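Local structure of deferrochelatase (Vibrio cholerae, 5DE0) at residues B[104-107]-B[108-111]; B[24-27]-B[28-32]; B[294-297]-B[298-302]; B[110-113]-B[114-117]. The protein binds heme b and probably acts as a dye-decolorizing peroxidase, oxidising its substrates at the expense of hydrogen peroxide. All coordinates share one frame; numbering follows the deposited sequence.

Interaction 1 (B[104-107]-B[108-111])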
loop_
_atom_site.group_PDB
_atom_site.type_symbol
_atom_site.label_atom_id
_atom_site.label_comp_id
_atom_site.label_asym_id
_atom_site.label_seq_id
_atom_site.Cartn_x
_atom_site.Cartn_y
_atom_site.Cartn_z
ATOM N N ALA B 104 -10.750 -8.103 -1.143
ATOM C CA ALA B 104 -10.428 -9.494 -0.835
ATOM C C ALA B 104 -9.836 -9.636 0.563
ATOM O O ALA B 104 -9.627 -8.645 1.263
ATOM C CB ALA B 104 -9.465 -10.054 -1.873
ATOM N N THR B 105 -9.562 -10.875 0.963
ATOM C CA THR B 105 -9.003 -11.146 2.284
ATOM C C THR B 105 -7.482 -11.038 2.273
ATOM O O THR B 105 -6.834 -11.203 3.308
ATOM C CB THR B 105 -9.408 -12.544 2.800
ATOM O OG1 THR B 105 -8.912 -13.550 1.910
ATOM C CG2 THR B 105 -10.921 -12.660 2.896
ATOM N N ARG B 106 -6.917 -10.760 1.103
ATOM C CA ARG B 106 -5.475 -10.559 0.982
ATOM C C ARG B 106 -5.162 -9.435 -0.002
ATOM O O ARG B 106 -5.913 -9.190 -0.949
ATOM C CB ARG B 106 -4.777 -11.859 0.565
ATOM C CG ARG B 106 -5.535 -12.678 -0.463
ATOM C CD ARG B 106 -4.941 -14.074 -0.617
ATOM N NE ARG B 106 -3.646 -14.064 -1.292
ATOM C CZ ARG B 106 -3.064 -15.144 -1.804
ATOM N NH1 ARG B 106 -3.665 -16.324 -1.723
ATOM N NH2 ARG B 106 -1.885 -15.049 -2.404
ATOM N N HIS B 107 -4.045 -8.756 0.233
ATOM C CA HIS B 107 -3.687 -7.559 -0.517
ATOM C C HIS B 107 -3.034 -7.867 -1.864
ATOM O O HIS B 107 -3.307 -7.192 -2.857
ATOM C CB HIS B 107 -2.755 -6.684 0.326
ATOM C CG HIS B 107 -2.155 -5.533 -0.421
ATOM N ND1 HIS B 107 -2.765 -4.299 -0.501
ATOM C CD2 HIS B 107 -0.999 -5.427 -1.118
ATOM C CE1 HIS B 107 -2.011 -3.484 -1.218
ATOM N NE2 HIS B 107 -0.934 -4.144 -1.604
ATOM N N ASP B 108 -2.176 -8.882 -1.892
ATOM C CA ASP B 108 -1.352 -9.163 -3.067
ATOM C C ASP B 108 -2.168 -9.468 -4.327
ATOM O O ASP B 108 -1.810 -9.030 -5.421
ATOM C CB ASP B 108 -0.391 -10.323 -2.775
ATOM C CG ASP B 108 -1.112 -11.619 -2.456
ATOM O OD1 ASP B 108 -2.202 -11.570 -1.844
ATOM O OD2 ASP B 108 -0.584 -12.690 -2.822
ATOM N N LEU B 109 -3.266 -10.203 -4.174
ATOM C CA LEU B 109 -4.089 -10.583 -5.320
ATOM C C LEU B 109 -4.779 -9.380 -5.965
ATOM O O LEU B 109 -5.192 -9.442 -7.124
ATOM C CB LEU B 109 -5.131 -11.621 -4.908
ATOM C CG LEU B 109 -4.588 -13.006 -4.549
ATOM C CD1 LEU B 109 -5.722 -13.928 -4.152
ATOM C CD2 LEU B 109 -3.800 -13.593 -5.713
ATOM N N LEU B 110 -4.904 -8.290 -5.211
ATOM C CA LEU B 110 -5.465 -7.053 -5.741
ATOM C C LEU B 110 -4.512 -6.437 -6.756
ATOM O O LEU B 110 -4.919 -6.041 -7.848
ATOM C CB LEU B 110 -5.751 -6.055 -4.617
ATOM C CG LEU B 110 -6.704 -6.506 -3.508
ATOM C CD1 LEU B 110 -6.798 -5.433 -2.436
ATOM C CD2 LEU B 110 -8.080 -6.831 -4.069
ATOM N N PHE B 111 -3.240 -6.356 -6.381
ATOM C CA PHE B 111 -2.204 -5.873 -7.282
ATOM C C PHE B 111 -2.115 -6.769 -8.512
ATOM O O PHE B 111 -1.992 -6.281 -9.636
ATOM C CB PHE B 111 -0.850 -5.810 -6.567
ATOM C CG PHE B 111 0.272 -5.296 -7.430
ATOM C CD1 PHE B 111 0.994 -6.158 -8.244
ATOM C CD2 PHE B 111 0.608 -3.953 -7.423
ATOM C CE1 PHE B 111 2.019 -5.688 -9.037
ATOM C CE2 PHE B 111 1.637 -3.477 -8.211
ATOM C CZ PHE B 111 2.344 -4.346 -9.021
#
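Arg106 lays one face of its guanidinium over the CD1 methyl of Leu109, with NE 3.5 Å from Leu109 CD1 and the methyl displaced toward the rim of the flat group. The pair sits at the start of helix 108-117, in the turn that leads out of strand 98-104 and into the second βαβ crossover of a ferredoxin-like domain, the N-terminal half of this DyP-type peroxidase. While Leu109 fills a face, Asp108 takes the edge. Arg106 grips it side-on through two nitrogens in a salt bridge, NE reaching Asp108 OD1 at 2.9 Å and NH2 reaching Asp108 OD2 at 2.7 Å. Both oxygens use their syn lone pairs, and the two planes are only 7° apart, so the paired groups form one flat unit. The bend in the arginine chain at chi3 (-71°) turns the guanidinium toward Asp108. Because the carboxylate belongs to the first turn of the helix, the helix dipole would also tend to stabilise its negative charge. Asp108 OD2 is shared with the backbone N of Leu137 of the second subunit, and Gln51 holds Arg106 NH1, which ties the turn to both its own chain and the dimer interface. His107 faces that interface too, meeting Phe134 of the second subunit edge-to-face. On the inner side of the turn, Leu110 packs its CD2 methyl 4.1 Å from Ala104 CB. Leu110 N donates to His107 O at 3.0 Å, closing the first turn of the helix.

Interaction 2 (B[24-27]-B[28-32])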
loop_
_atom_site.group_PDB
_atom_site.type_symbol
_atom_site.label_atom_id
_atom_site.label_comp_id
_atom_site.label_asym_id
_atom_site.label_seq_id
_atom_site.Cartn_x
_atom_site.Cartn_y
_atom_site.Cartn_z
ATOM N N LEU B 24 -9.532 5.115 -14.105
ATOM C CA LEU B 24 -8.719 5.202 -15.313
ATOM C C LEU B 24 -9.445 5.903 -16.459
ATOM O O LEU B 24 -10.673 5.994 -16.478
ATOM C CB LEU B 24 -8.263 3.804 -15.750
ATOM C CG LEU B 24 -9.314 2.745 -16.096
ATOM C CD1 LEU B 24 -9.605 2.727 -17.588
ATOM C CD2 LEU B 24 -8.871 1.368 -15.620
ATOM N N LYS B 25 -8.663 6.403 -17.409
ATOM C CA LYS B 25 -9.196 7.072 -18.586
ATOM C C LYS B 25 -8.831 6.268 -19.828
ATOM O O LYS B 25 -7.715 5.762 -19.935
ATOM C CB LYS B 25 -8.649 8.498 -18.687
ATOM C CG LYS B 25 -9.296 9.355 -19.761
ATOM C CD LYS B 25 -10.639 9.905 -19.304
ATOM C CE LYS B 25 -11.287 10.744 -20.397
ATOM N NZ LYS B 25 -12.630 11.249 -20.001
ATOM N N VAL B 26 -9.773 6.142 -20.758
ATOM C CA VAL B 26 -9.538 5.375 -21.975
ATOM C C VAL B 26 -9.090 6.288 -23.113
ATOM O O VAL B 26 -9.862 7.112 -23.603
ATOM C CB VAL B 26 -10.795 4.601 -22.400
ATOM C CG1 VAL B 26 -10.488 3.707 -23.590
ATOM C CG2 VAL B 26 -11.325 3.778 -21.234
ATOM N N ARG B 27 -7.837 6.134 -23.530
ATOM C CA ARG B 27 -7.248 7.028 -24.523
ATOM C C ARG B 27 -7.375 6.513 -25.958
ATOM O O ARG B 27 -7.648 7.283 -26.879
ATOM C CB ARG B 27 -5.775 7.280 -24.192
ATOM C CG ARG B 27 -5.564 8.165 -22.977
ATOM C CD ARG B 27 -6.389 9.441 -23.094
ATOM N NE ARG B 27 -6.244 10.301 -21.924
ATOM C CZ ARG B 27 -6.911 11.438 -21.744
ATOM N NH1 ARG B 27 -7.776 11.856 -22.658
ATOM N NH2 ARG B 27 -6.713 12.156 -20.646
ATOM N N GLN B 28 -7.173 5.215 -26.149
ATOM C CA GLN B 28 -7.257 4.627 -27.481
ATOM C C GLN B 28 -7.660 3.157 -27.418
ATOM O O GLN B 28 -7.783 2.592 -26.330
ATOM C CB GLN B 28 -5.924 4.770 -28.217
ATOM C CG GLN B 28 -4.767 4.066 -27.528
ATOM C CD GLN B 28 -3.514 4.015 -28.380
ATOM O OE1 GLN B 28 -3.342 4.808 -29.307
ATOM N NE2 GLN B 28 -2.630 3.074 -28.072
ATOM N N ASN B 29 -7.851 2.553 -28.590
ATOM C CA ASN B 29 -8.230 1.143 -28.715
ATOM C C ASN B 29 -9.371 0.753 -27.785
ATOM O O ASN B 29 -9.277 -0.229 -27.048
ATOM C CB ASN B 29 -7.018 0.242 -28.457
ATOM C CG ASN B 29 -6.027 0.261 -29.603
ATOM O OD1 ASN B 29 -6.412 0.334 -30.769
ATOM N ND2 ASN B 29 -4.742 0.196 -29.278
ATOM N N HIS B 30 -10.446 1.533 -27.835
ATOM C CA HIS B 30 -11.571 1.402 -26.914
ATOM C C HIS B 30 -12.187 0.002 -26.901
ATOM O O HIS B 30 -12.632 -0.474 -25.858
ATOM C CB HIS B 30 -12.647 2.434 -27.260
ATOM C CG HIS B 30 -12.217 3.853 -27.045
ATOM N ND1 HIS B 30 -11.158 4.421 -27.718
ATOM C CD2 HIS B 30 -12.708 4.819 -26.232
ATOM C CE1 HIS B 30 -11.012 5.675 -27.327
ATOM N NE2 HIS B 30 -11.940 5.941 -26.427
ATOM N N ALA B 31 -12.209 -0.657 -28.056
ATOM C CA ALA B 31 -12.792 -1.991 -28.154
ATOM C C ALA B 31 -11.928 -3.012 -27.419
ATOM O O ALA B 31 -12.446 -3.938 -26.790
ATOM C CB ALA B 31 -12.973 -2.392 -29.603
ATOM N N HIS B 32 -10.611 -2.838 -27.496
ATOM C CA HIS B 32 -9.684 -3.736 -26.819
ATOM C C HIS B 32 -9.776 -3.537 -25.307
ATOM O O HIS B 32 -9.663 -4.493 -24.534
ATOM C CB HIS B 32 -8.245 -3.501 -27.293
ATOM C CG HIS B 32 -8.049 -3.670 -28.772
ATOM N ND1 HIS B 32 -9.092 -3.848 -29.648
ATOM C CD2 HIS B 32 -6.917 -3.679 -29.519
ATOM C CE1 HIS B 32 -8.617 -3.956 -30.880
ATOM N NE2 HIS B 32 -7.304 -3.861 -30.826
#
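Gln28 NE2 donates to Asp124 OD1, and the same oxygen also receives ND2 of Asn29, so one carboxylate atom outside the turn holds two consecutive side-chain amides. Nearer the backbone, Gln28 lies with its CB 3.3 Å from Arg27 O, while its chain runs on extended toward that aspartate. The apolar part of the contact is between Val26, the last residue of strand 18-26, and His30, the first of helix 30-38. Val26 CG1 stands over one face of the imidazole in a CH-pi contact, 3.8 Å from the ring centroid and 18° off its normal. Val26 CG1 is displaced toward the rim, nearest His30 CD2 at 3.6 Å. On the strand side the methyl is carried there by a chi1 of -175°, which sets CG1 opposite the valine nitrogen; on the helix side the imidazole folds back with a chi1 of -66°. The ring's CE1 comes obliquely to Arg27 O, at 3.8 Å, and His69 meets the imidazole with its ring almost parallel. Asn29 takes the left-handed backbone conformation that turns the chain from the strand into the helix. It occupies the N-cap position without making a capping bond, its amide being directed to Asp124; a weak bond from His32 N to Asn29 O, 3.0 Å long, opens the helix. Beside the turn, Lys25 CG lies over the centre of the Arg27 guanidinium, 3.7 Å above its plane. A tight strand-to-helix connection of this kind begins the first βαβ crossover of the ferredoxin-like fold.

Interaction 3 (B[294-297]-B[298-302])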
loop_
_atom_site.group_PDB
_atom_site.type_symbol
_atom_site.label_atom_id
_atom_site.label_comp_id
_atom_site.label_asym_id
_atom_site.label_seq_id
_atom_site.Cartn_x
_atom_site.Cartn_y
_atom_site.Cartn_z
ATOM N N GLN B 294 -23.979 -8.302 -14.076
ATOM C CA GLN B 294 -22.972 -9.126 -14.732
ATOM C C GLN B 294 -23.334 -9.369 -16.193
ATOM O O GLN B 294 -22.464 -9.378 -17.066
ATOM C CB GLN B 294 -22.811 -10.461 -14.007
ATOM C CG GLN B 294 -22.544 -10.340 -12.518
ATOM C CD GLN B 294 -22.163 -11.666 -11.894
ATOM O OE1 GLN B 294 -21.693 -12.573 -12.580
ATOM N NE2 GLN B 294 -22.366 -11.788 -10.588
ATOM N N VAL B 295 -24.625 -9.555 -16.449
ATOM C CA VAL B 295 -25.114 -9.824 -17.796
ATOM C C VAL B 295 -24.915 -8.625 -18.717
ATOM O O VAL B 295 -24.354 -8.759 -19.804
ATOM C CB VAL B 295 -26.606 -10.210 -17.788
ATOM C CG1 VAL B 295 -27.127 -10.356 -19.209
ATOM C CG2 VAL B 295 -26.814 -11.498 -17.006
ATOM N N MET B 296 -25.373 -7.456 -18.280
ATOM C CA MET B 296 -25.248 -6.245 -19.083
ATOM C C MET B 296 -23.785 -5.921 -19.368
ATOM O O MET B 296 -23.443 -5.497 -20.471
ATOM C CB MET B 296 -25.924 -5.059 -18.389
ATOM C CG MET B 296 -25.695 -3.731 -19.097
ATOM S SD MET B 296 -26.684 -2.372 -18.446
ATOM C CE MET B 296 -28.329 -2.892 -18.923
ATOM N N LEU B 297 -22.928 -6.137 -18.375
ATOM C CA LEU B 297 -21.496 -5.902 -18.524
ATOM C C LEU B 297 -20.919 -6.709 -19.686
ATOM O O LEU B 297 -20.091 -6.213 -20.447
ATOM C CB LEU B 297 -20.758 -6.248 -17.229
ATOM C CG LEU B 297 -19.231 -6.130 -17.268
ATOM C CD1 LEU B 297 -18.810 -4.710 -17.617
ATOM C CD2 LEU B 297 -18.618 -6.565 -15.943
ATOM N N GLN B 298 -21.371 -7.951 -19.821
ATOM C CA GLN B 298 -20.893 -8.825 -20.886
ATOM C C GLN B 298 -21.594 -8.538 -22.213
ATOM O O GLN B 298 -21.171 -9.025 -23.262
ATOM C CB GLN B 298 -21.088 -10.294 -20.496
ATOM C CG GLN B 298 -20.340 -10.698 -19.236
ATOM C CD GLN B 298 -18.839 -10.523 -19.366
ATOM O OE1 GLN B 298 -18.247 -10.882 -20.384
ATOM N NE2 GLN B 298 -18.216 -9.964 -18.333
ATOM N N GLU B 299 -22.661 -7.745 -22.163
ATOM C CA GLU B 299 -23.436 -7.429 -23.360
ATOM C C GLU B 299 -23.169 -6.020 -23.878
ATOM O O GLU B 299 -23.707 -5.622 -24.910
ATOM C CB GLU B 299 -24.934 -7.598 -23.089
ATOM C CG GLU B 299 -25.369 -9.033 -22.840
ATOM C CD GLU B 299 -25.190 -9.923 -24.056
ATOM O OE1 GLU B 299 -25.146 -9.393 -25.188
ATOM O OE2 GLU B 299 -25.095 -11.157 -23.883
ATOM N N LEU B 300 -22.351 -5.262 -23.156
ATOM C CA LEU B 300 -22.025 -3.899 -23.564
ATOM C C LEU B 300 -21.192 -3.902 -24.838
ATOM O O LEU B 300 -20.243 -4.671 -24.967
ATOM C CB LEU B 300 -21.274 -3.161 -22.453
ATOM C CG LEU B 300 -22.100 -2.710 -21.248
ATOM C CD1 LEU B 300 -21.201 -2.122 -20.167
ATOM C CD2 LEU B 300 -23.162 -1.707 -21.671
ATOM N N THR B 301 -21.554 -3.045 -25.784
ATOM C CA THR B 301 -20.813 -2.933 -27.034
ATOM C C THR B 301 -20.678 -1.477 -27.465
ATOM O O THR B 301 -21.567 -0.660 -27.216
ATOM C CB THR B 301 -21.484 -3.739 -28.172
ATOM O OG1 THR B 301 -22.897 -3.497 -28.161
ATOM C CG2 THR B 301 -21.225 -5.230 -28.003
ATOM N N LEU B 302 -19.561 -1.158 -28.112
ATOM C CA LEU B 302 -19.321 0.196 -28.595
ATOM C C LEU B 302 -20.129 0.485 -29.859
ATOM O O LEU B 302 -20.569 -0.437 -30.548
ATOM C CB LEU B 302 -17.832 0.414 -28.858
ATOM C CG LEU B 302 -16.922 0.321 -27.632
ATOM C CD1 LEU B 302 -15.469 0.418 -28.047
ATOM C CD2 LEU B 302 -17.262 1.402 -26.618
HETATM O O HOH W 1 -19.814 -9.895 -15.574
#
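Met296 and Leu300 meet through apolar carbons one helical turn apart, Met296 CG lying 4.1 Å from Leu300 CD2 on the buried side of helix 294-299, the last helix of the chain. This helix follows strand 281-291, the last strand of the C-terminal ferredoxin-like sheet, and here, at its C-terminal end, it gives way to the tail. Leu297 adds a second, looser contact, its CD1 methyl coming within 4.3 Å of Leu300 CD1. Leu297 CG points away from the backbone N (chi1 176°), which puts its methyls on the side where Phe62 of strand 57-62 receives both leucines. On the outer side Val295 CG1 merely brushes Glu299 CG. The backbone that positions these groups is itself fading as a helix. Gln298 N divides its hydrogen between Gln294 O at 3.3 Å and Val295 O at 3.1 Å, the latter bond weak. One step on, Glu299 N donates to Met296 O at 2.9 Å, an i to i-3 bond, as in a 3-10 turn. Past Leu300 the backbone straightens; Leu300 O receives Lys38 NZ, which links the tail to the end of helix 30-38. The amide of Gln298 belongs to the same junction. Its NE2 donates to Lys38 O, while the bend at chi2 (-61°) curls the chain back beside its own helix. There a water bridges the turn, accepting from Gln298 NE2 at 3.2 Å and donating to Gln294 O at 3.1 Å.

Interaction 4 (B[110-113]-B[114-117])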
loop_
_atom_site.group_PDB
_atom_site.type_symbol
_atom_site.label_atom_id
_atom_site.label_comp_id
_atom_site.label_asym_id
_atom_site.label_seq_id
_atom_site.Cartn_x
_atom_site.Cartn_y
_atom_site.Cartn_z
ATOM N N LEU B 110 -4.904 -8.290 -5.211
ATOM C CA LEU B 110 -5.465 -7.053 -5.741
ATOM C C LEU B 110 -4.512 -6.437 -6.756
ATOM O O LEU B 110 -4.919 -6.041 -7.848
ATOM C CB LEU B 110 -5.751 -6.055 -4.617
ATOM C CG LEU B 110 -6.704 -6.506 -3.508
ATOM C CD1 LEU B 110 -6.798 -5.433 -2.436
ATOM C CD2 LEU B 110 -8.080 -6.831 -4.069
ATOM N N PHE B 111 -3.240 -6.356 -6.381
ATOM C CA PHE B 111 -2.204 -5.873 -7.282
ATOM C C PHE B 111 -2.115 -6.769 -8.512
ATOM O O PHE B 111 -1.992 -6.281 -9.636
ATOM C CB PHE B 111 -0.850 -5.810 -6.567
ATOM C CG PHE B 111 0.272 -5.296 -7.430
ATOM C CD1 PHE B 111 0.994 -6.158 -8.244
ATOM C CD2 PHE B 111 0.608 -3.953 -7.423
ATOM C CE1 PHE B 111 2.019 -5.688 -9.037
ATOM C CE2 PHE B 111 1.637 -3.477 -8.211
ATOM C CZ PHE B 111 2.344 -4.346 -9.021
ATOM N N TYR B 112 -2.175 -8.081 -8.293
ATOM C CA TYR B 112 -2.070 -9.040 -9.389
ATOM C C TYR B 112 -3.236 -8.915 -10.361
ATOM O O TYR B 112 -3.052 -9.006 -11.573
ATOM C CB TYR B 112 -1.992 -10.475 -8.858
ATOM C CG TYR B 112 -2.051 -11.527 -9.946
ATOM C CD1 TYR B 112 -0.921 -11.851 -10.686
ATOM C CD2 TYR B 112 -3.238 -12.193 -10.236
ATOM C CE1 TYR B 112 -0.969 -12.810 -11.685
ATOM C CE2 TYR B 112 -3.295 -13.151 -11.231
ATOM C CZ TYR B 112 -2.160 -13.456 -11.953
ATOM O OH TYR B 112 -2.216 -14.409 -12.945
ATOM N N THR B 113 -4.437 -8.717 -9.825
ATOM C CA THR B 113 -5.634 -8.616 -10.653
ATOM C C THR B 113 -5.557 -7.409 -11.581
ATOM O O THR B 113 -5.947 -7.483 -12.747
ATOM C CB THR B 113 -6.908 -8.519 -9.794
ATOM O OG1 THR B 113 -7.020 -9.687 -8.972
ATOM C CG2 THR B 113 -8.146 -8.407 -10.675
ATOM N N LEU B 114 -5.035 -6.302 -11.064
ATOM C CA LEU B 114 -4.912 -5.086 -11.855
ATOM C C LEU B 114 -3.794 -5.201 -12.886
ATOM O O LEU B 114 -3.983 -4.843 -14.047
ATOM C CB LEU B 114 -4.669 -3.876 -10.951
ATOM C CG LEU B 114 -4.560 -2.535 -11.680
ATOM C CD1 LEU B 114 -5.802 -2.282 -12.522
ATOM C CD2 LEU B 114 -4.339 -1.402 -10.691
ATOM N N ARG B 115 -2.635 -5.700 -12.464
ATOM C CA ARG B 115 -1.493 -5.840 -13.367
ATOM C C ARG B 115 -1.798 -6.806 -14.506
ATOM O O ARG B 115 -1.582 -6.490 -15.674
ATOM C CB ARG B 115 -0.248 -6.310 -12.608
ATOM C CG ARG B 115 0.999 -6.395 -13.485
ATOM C CD ARG B 115 2.222 -6.879 -12.717
ATOM N NE ARG B 115 2.128 -8.288 -12.343
ATOM C CZ ARG B 115 3.120 -8.984 -11.794
ATOM N NH1 ARG B 115 4.289 -8.404 -11.557
ATOM N NH2 ARG B 115 2.945 -10.263 -11.487
ATOM N N LYS B 116 -2.304 -7.983 -14.155
ATOM C CA LYS B 116 -2.643 -9.004 -15.140
ATOM C C LYS B 116 -3.849 -8.593 -15.981
ATOM O O LYS B 116 -3.918 -8.891 -17.173
ATOM C CB LYS B 116 -2.920 -10.339 -14.441
ATOM C CG LYS B 116 -3.303 -11.478 -15.368
ATOM C CD LYS B 116 -2.137 -11.887 -16.248
ATOM C CE LYS B 116 -2.478 -13.119 -17.070
ATOM N NZ LYS B 116 -1.331 -13.550 -17.918
ATOM N N GLY B 117 -4.794 -7.902 -15.351
ATOM C CA GLY B 117 -6.032 -7.522 -16.008
ATOM C C GLY B 117 -5.890 -6.483 -17.106
ATOM O O GLY B 117 -6.667 -6.474 -18.057
#
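With chi1 near 180° in both, Tyr112 (173°) and Lys116 (179°) send their side chains out from successive turns of helix 108-117 in the same direction, side by side. As a result Lys116 CB settles over one face of the phenol ring in a CH-pi contact, 4.2 Å from its centroid and 15° off the normal. Further out, Lys116 CG passes 4.0 Å from Tyr112 OH, so the aliphatic part of the lysine continues along the ring before the chain leads off. The edge of the same ring is met by Arg115, whose NH2 lies near the ring plane, 4.3 Å from Tyr112 CD1. Arg115 also runs against Phe111: its CD carbon approaches Phe111 CE1 to 3.9 Å, and a bend about the CG-CD bond brings the guanidinium beside both aromatic side chains, oblique to the Phe111 ring. The underlying backbone bonds are those of a regular α-helix, as in Arg115 N to Phe111 O at 3.0 Å and Lys116 N to Tyr112 O at 2.9 Å. Thr113 OG1 bonds back to Leu109 O, satisfying its hydroxyl within the helix, and Gly117 N to Thr113 O, 2.9 Å, forms the last of these turns. Phe111 packs on Met142 of the second subunit, to whose O Arg115 NH1 makes a weak hydrogen bond. Around the helix, Leu110 and Leu114 pack on strand 18-26, and Leu114 and Phe111 also reach Tyr132 of strand 125-134. Tyr112, Thr113 and Lys116 lean on helix 40-50.

How the interactions relate
Along the chain the order is interaction 2, then 1, then 4, and finally 3. The first three lie in the N-terminal ferredoxin-like half. Interactions 1 and 4 share Leu110 and Phe111 on helix 108-117, have centres 9 Å apart, and both touch the second subunit, so one side of this helix, from Asp108 to Arg115, faces the second subunit. Interaction 2 ends strand 18-26, on which Leu110 and Leu114 pack; its centre is about 17 Å from that of interaction 4. Interaction 3, near the C-terminus, returns to the N-terminal half: Leu302 CD1 lies 3.4 Å from Ala31 N, so the tail closes over the start of helix 30-38 and joins the two halves.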